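Local coordinates for epsin-2 (Saccharomyces cerevisiae, PDB 6ENR), which binds membranes enriched in phosphatidylinositol 4,5-bisphosphate or 3,5-bisphosphate and is required for endocytosis and for the localization of actin, the present chain being its ENTH domain, at residues Q20-D25 with D40-R45. Residues are numbered along the deposited sequence; the frame is centred on the assembly and turned at random.
Sequences QVLVRD and DDLAQR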
ATOM      1  N   GLN A  20     -15.117   0.322   2.674  1.00 23.68           N
ATOM      2  CA  GLN A  20     -14.992  -0.911   1.873  1.00 28.07           C
ATOM      3  C   GLN A  20     -14.956  -0.659   0.419  1.00 25.11           C
ATOM      4  O   GLN A  20     -14.149  -1.248  -0.261  1.00 22.17           O
ATOM      5  CB  GLN A  20     -16.155  -1.880   2.140  1.00 32.22           C
ATOM      6  CG  GLN A  20     -15.792  -3.330   1.941  1.00 39.74           C
ATOM      7  CD  GLN A  20     -16.489  -4.244   2.976  1.00 49.54           C
ATOM      8  OE1 GLN A  20     -17.474  -4.922   2.664  1.00 54.07           O
ATOM      9  NE2 GLN A  20     -15.990  -4.225   4.231  1.00 48.65           N
ATOM     10  N   VAL A  21     -15.835   0.208  -0.070  1.00 24.40           N
ATOM     11  CA  VAL A  21     -15.864   0.577  -1.498  1.00 27.79           C
ATOM     12  C   VAL A  21     -14.661   1.448  -1.908  1.00 23.54           C
ATOM     13  O   VAL A  21     -14.110   1.332  -3.012  1.00 25.66           O
ATOM     14  CB  VAL A  21     -17.165   1.371  -1.847  1.00 30.51           C
ATOM     15  CG1 VAL A  21     -17.114   1.891  -3.264  1.00 32.40           C
ATOM     16  CG2 VAL A  21     -18.404   0.531  -1.642  1.00 32.75           C
ATOM     17  N   LEU A  22     -14.273   2.358  -1.043  1.00 21.35           N
ATOM     18  CA  LEU A  22     -13.156   3.208  -1.319  1.00 20.50           C
ATOM     19  C   LEU A  22     -11.838   2.415  -1.452  1.00 17.07           C
ATOM     20  O   LEU A  22     -11.013   2.736  -2.370  1.00 17.75           O
ATOM     21  CB  LEU A  22     -12.959   4.199  -0.203  1.00 23.10           C
ATOM     22  CG  LEU A  22     -11.875   5.214  -0.268  1.00 26.02           C
ATOM     23  CD1 LEU A  22     -11.939   6.083  -1.506  1.00 33.39           C
ATOM     24  CD2 LEU A  22     -11.988   6.103   0.999  1.00 28.37           C
ATOM     25  N   VAL A  23     -11.611   1.517  -0.488  1.00 15.77           N
ATOM     26  CA  VAL A  23     -10.343   0.717  -0.441  1.00 18.79           C
ATOM     27  C   VAL A  23     -10.344  -0.321  -1.578  1.00 17.58           C
ATOM     28  O   VAL A  23      -9.304  -0.543  -2.207  1.00 16.28           O
ATOM     29  CB  VAL A  23      -9.944   0.116   0.938  1.00 18.45           C
ATOM     30  CG1 VAL A  23     -10.787  -1.069   1.357  1.00 19.79           C
ATOM     31  CG2 VAL A  23      -8.492  -0.375   0.948  1.00 20.59           C
ATOM     32  N   ARG A  24     -11.534  -0.883  -1.885  1.00 20.14           N
ATOM     33  CA  ARG A  24     -11.686  -1.812  -3.026  1.00 22.11           C
ATOM     34  C   ARG A  24     -11.421  -1.082  -4.346  1.00 20.86           C
ATOM     35  O   ARG A  24     -10.615  -1.522  -5.204  1.00 17.09           O
ATOM     36  CB  ARG A  24     -13.107  -2.479  -2.940  1.00 25.84           C
ATOM     37  CG  ARG A  24     -13.461  -3.548  -3.992  1.00 34.09           C
ATOM     38  CD  ARG A  24     -14.984  -3.833  -4.023  1.00 37.00           C
ATOM     39  NE  ARG A  24     -15.754  -2.688  -4.584  1.00 43.23           N
ATOM     40  CZ  ARG A  24     -17.088  -2.615  -4.690  1.00 41.70           C
ATOM     41  NH1 ARG A  24     -17.861  -3.621  -4.277  1.00 43.58           N
ATOM     42  NH2 ARG A  24     -17.660  -1.533  -5.213  1.00 35.36           N
ATOM     43  N   ASP A  25     -11.980   0.120  -4.518  1.00 20.55           N
ATOM     44  CA  ASP A  25     -11.753   0.843  -5.766  1.00 23.27           C
ATOM     45  C   ASP A  25     -10.327   1.315  -5.952  1.00 20.15           C
ATOM     46  O   ASP A  25      -9.751   1.253  -7.088  1.00 18.55           O
ATOM     47  CB  ASP A  25     -12.749   2.008  -5.857  1.00 29.65           C
ATOM     48  CG  ASP A  25     -14.178   1.538  -6.032  1.00 36.55           C
ATOM     49  OD1 ASP A  25     -14.434   0.326  -6.186  1.00 38.03           O
ATOM     50  OD2 ASP A  25     -15.090   2.410  -5.974  1.00 42.87           O
ATOM     51  N   ASP A  40      -5.785  10.493   0.020  1.00 17.39           N
ATOM     52  CA  ASP A  40      -6.005  11.358   1.184  1.00 19.74           C
ATOM     53  C   ASP A  40      -7.274  11.040   2.006  1.00 17.68           C
ATOM     54  O   ASP A  40      -7.218  11.109   3.226  1.00 16.91           O
ATOM     55  CB  ASP A  40      -5.912  12.831   0.839  1.00 21.49           C
ATOM     56  CG  ASP A  40      -5.403  13.614   2.058  1.00 25.33           C
ATOM     57  OD1 ASP A  40      -4.179  13.439   2.509  1.00 27.99           O
ATOM     58  OD2 ASP A  40      -6.244  14.257   2.630  1.00 24.61           O
ATOM     59  N   ASP A  41      -8.335  10.512   1.379  1.00 16.96           N
ATOM     60  CA  ASP A  41      -9.507  10.131   2.133  1.00 19.64           C
ATOM     61  C   ASP A  41      -9.171   8.877   2.978  1.00 17.39           C
ATOM     62  O   ASP A  41      -9.436   8.818   4.167  1.00 21.30           O
ATOM     63  CB  ASP A  41     -10.607   9.878   1.117  1.00 21.04           C
ATOM     64  CG  ASP A  41     -11.995   9.819   1.718  1.00 27.51           C
ATOM     65  OD1 ASP A  41     -12.248  10.080   2.928  1.00 28.72           O
ATOM     66  OD2 ASP A  41     -12.878   9.524   0.910  1.00 25.60           O
ATOM     67  N   LEU A  42      -8.529   7.895   2.373  1.00 15.15           N
ATOM     68  CA  LEU A  42      -7.981   6.735   3.114  1.00 16.71           C
ATOM     69  C   LEU A  42      -7.164   7.142   4.279  1.00 16.41           C
ATOM     70  O   LEU A  42      -7.384   6.665   5.402  1.00 13.45           O
ATOM     71  CB  LEU A  42      -7.224   5.769   2.242  1.00 16.86           C
ATOM     72  CG  LEU A  42      -8.179   5.062   1.237  1.00 18.18           C
ATOM     73  CD1 LEU A  42      -7.341   4.517   0.121  1.00 19.27           C
ATOM     74  CD2 LEU A  42      -8.952   3.891   1.849  1.00 20.32           C
ATOM     75  N   ALA A  43      -6.257   8.073   4.043  1.00 16.10           N
ATOM     76  CA  ALA A  43      -5.412   8.514   5.093  1.00 15.46           C
ATOM     77  C   ALA A  43      -6.181   9.115   6.200  1.00 14.97           C
ATOM     78  O   ALA A  43      -5.972   8.733   7.374  1.00 14.74           O
ATOM     79  CB  ALA A  43      -4.336   9.484   4.576  1.00 16.78           C
ATOM     80  N   GLN A  44      -7.156   9.970   5.876  1.00 15.07           N
ATOM     81  CA  GLN A  44      -7.982  10.521   6.929  1.00 17.00           C
ATOM     82  C   GLN A  44      -8.772   9.491   7.735  1.00 16.43           C
ATOM     83  O   GLN A  44      -8.897   9.550   8.979  1.00 14.49           O
ATOM     84  CB  GLN A  44      -8.938  11.527   6.387  1.00 21.52           C
ATOM     85  CG  GLN A  44      -8.282  12.817   5.907  1.00 26.64           C
ATOM     86  CD  GLN A  44      -6.998  13.285   6.619  1.00 31.43           C
ATOM     87  OE1 GLN A  44      -6.955  13.547   7.863  1.00 36.63           O
ATOM     88  NE2 GLN A  44      -5.933  13.456   5.810  1.00 38.72           N
ATOM     89  N   ARG A  45      -9.296   8.547   7.016  1.00 15.61           N
ATOM     90  CA  ARG A  45     -10.101   7.492   7.634  1.00 16.32           C
ATOM     91  C   ARG A  45      -9.304   6.543   8.494  1.00 17.04           C
ATOM     92  O   ARG A  45      -9.841   5.910   9.440  1.00 13.91           O
ATOM     93  CB  ARG A  45     -10.849   6.750   6.559  1.00 17.50           C
ATOM     94  CG  ARG A  45     -11.862   7.615   5.838  1.00 19.44           C
ATOM     95  CD  ARG A  45     -12.696   6.769   4.942  1.00 20.41           C
ATOM     96  NE  ARG A  45     -13.375   7.467   3.869  1.00 20.99           N
ATOM     97  CZ  ARG A  45     -14.539   7.067   3.308  1.00 23.78           C
ATOM     98  NH1 ARG A  45     -15.180   5.977   3.712  1.00 19.80           N
ATOM     99  NH2 ARG A  45     -15.037   7.781   2.291  1.00 25.10           N
TER
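Val23 CA and Leu42 CA, 7.4 Å apart, are the nearest CA pair of helical segments 20-25 and 40-45, whose axes pass 10.6 Å apart with their directions 134° from parallel. Side chains bridge that spacing. Leu22, its CG anti to the backbone N (chi1 -179°), reaches across and slides past Leu42 in the opposite direction, Leu22 CG lying 3.8 Å from Leu42 CD2. The same methyl of Leu42 meets Val23 CB at 4.0 Å. In the all-helical ENTH domain this apolar cluster joins helices 19-26 and 36-45, and helix 49-63 backs it where Ile55 touches both Val23 and Leu42. Toward the surface the contact turns polar. Leu22 CD2 sits over one guanidinium face of Arg45, off toward the rim, 3.5 Å from Arg45 NE. Arg45 grips Asp41 side-on in a salt bridge: NE meets Asp41 OD1 at 3.0 Å, nearly straight but from above the carboxylate plane, and NH2 meets Asp41 OD2 at 3.1 Å. Arg45 NH1 also bonds Thr19 OG1, at the start of helix 19-26, and Ser17 O just before it. A leucine in place of Arg45 would probably leave Asp41 without its cationic mate, free to turn beside Leu22, and deprive Thr19 OG1 and Ser17 O of their guanidinium partner.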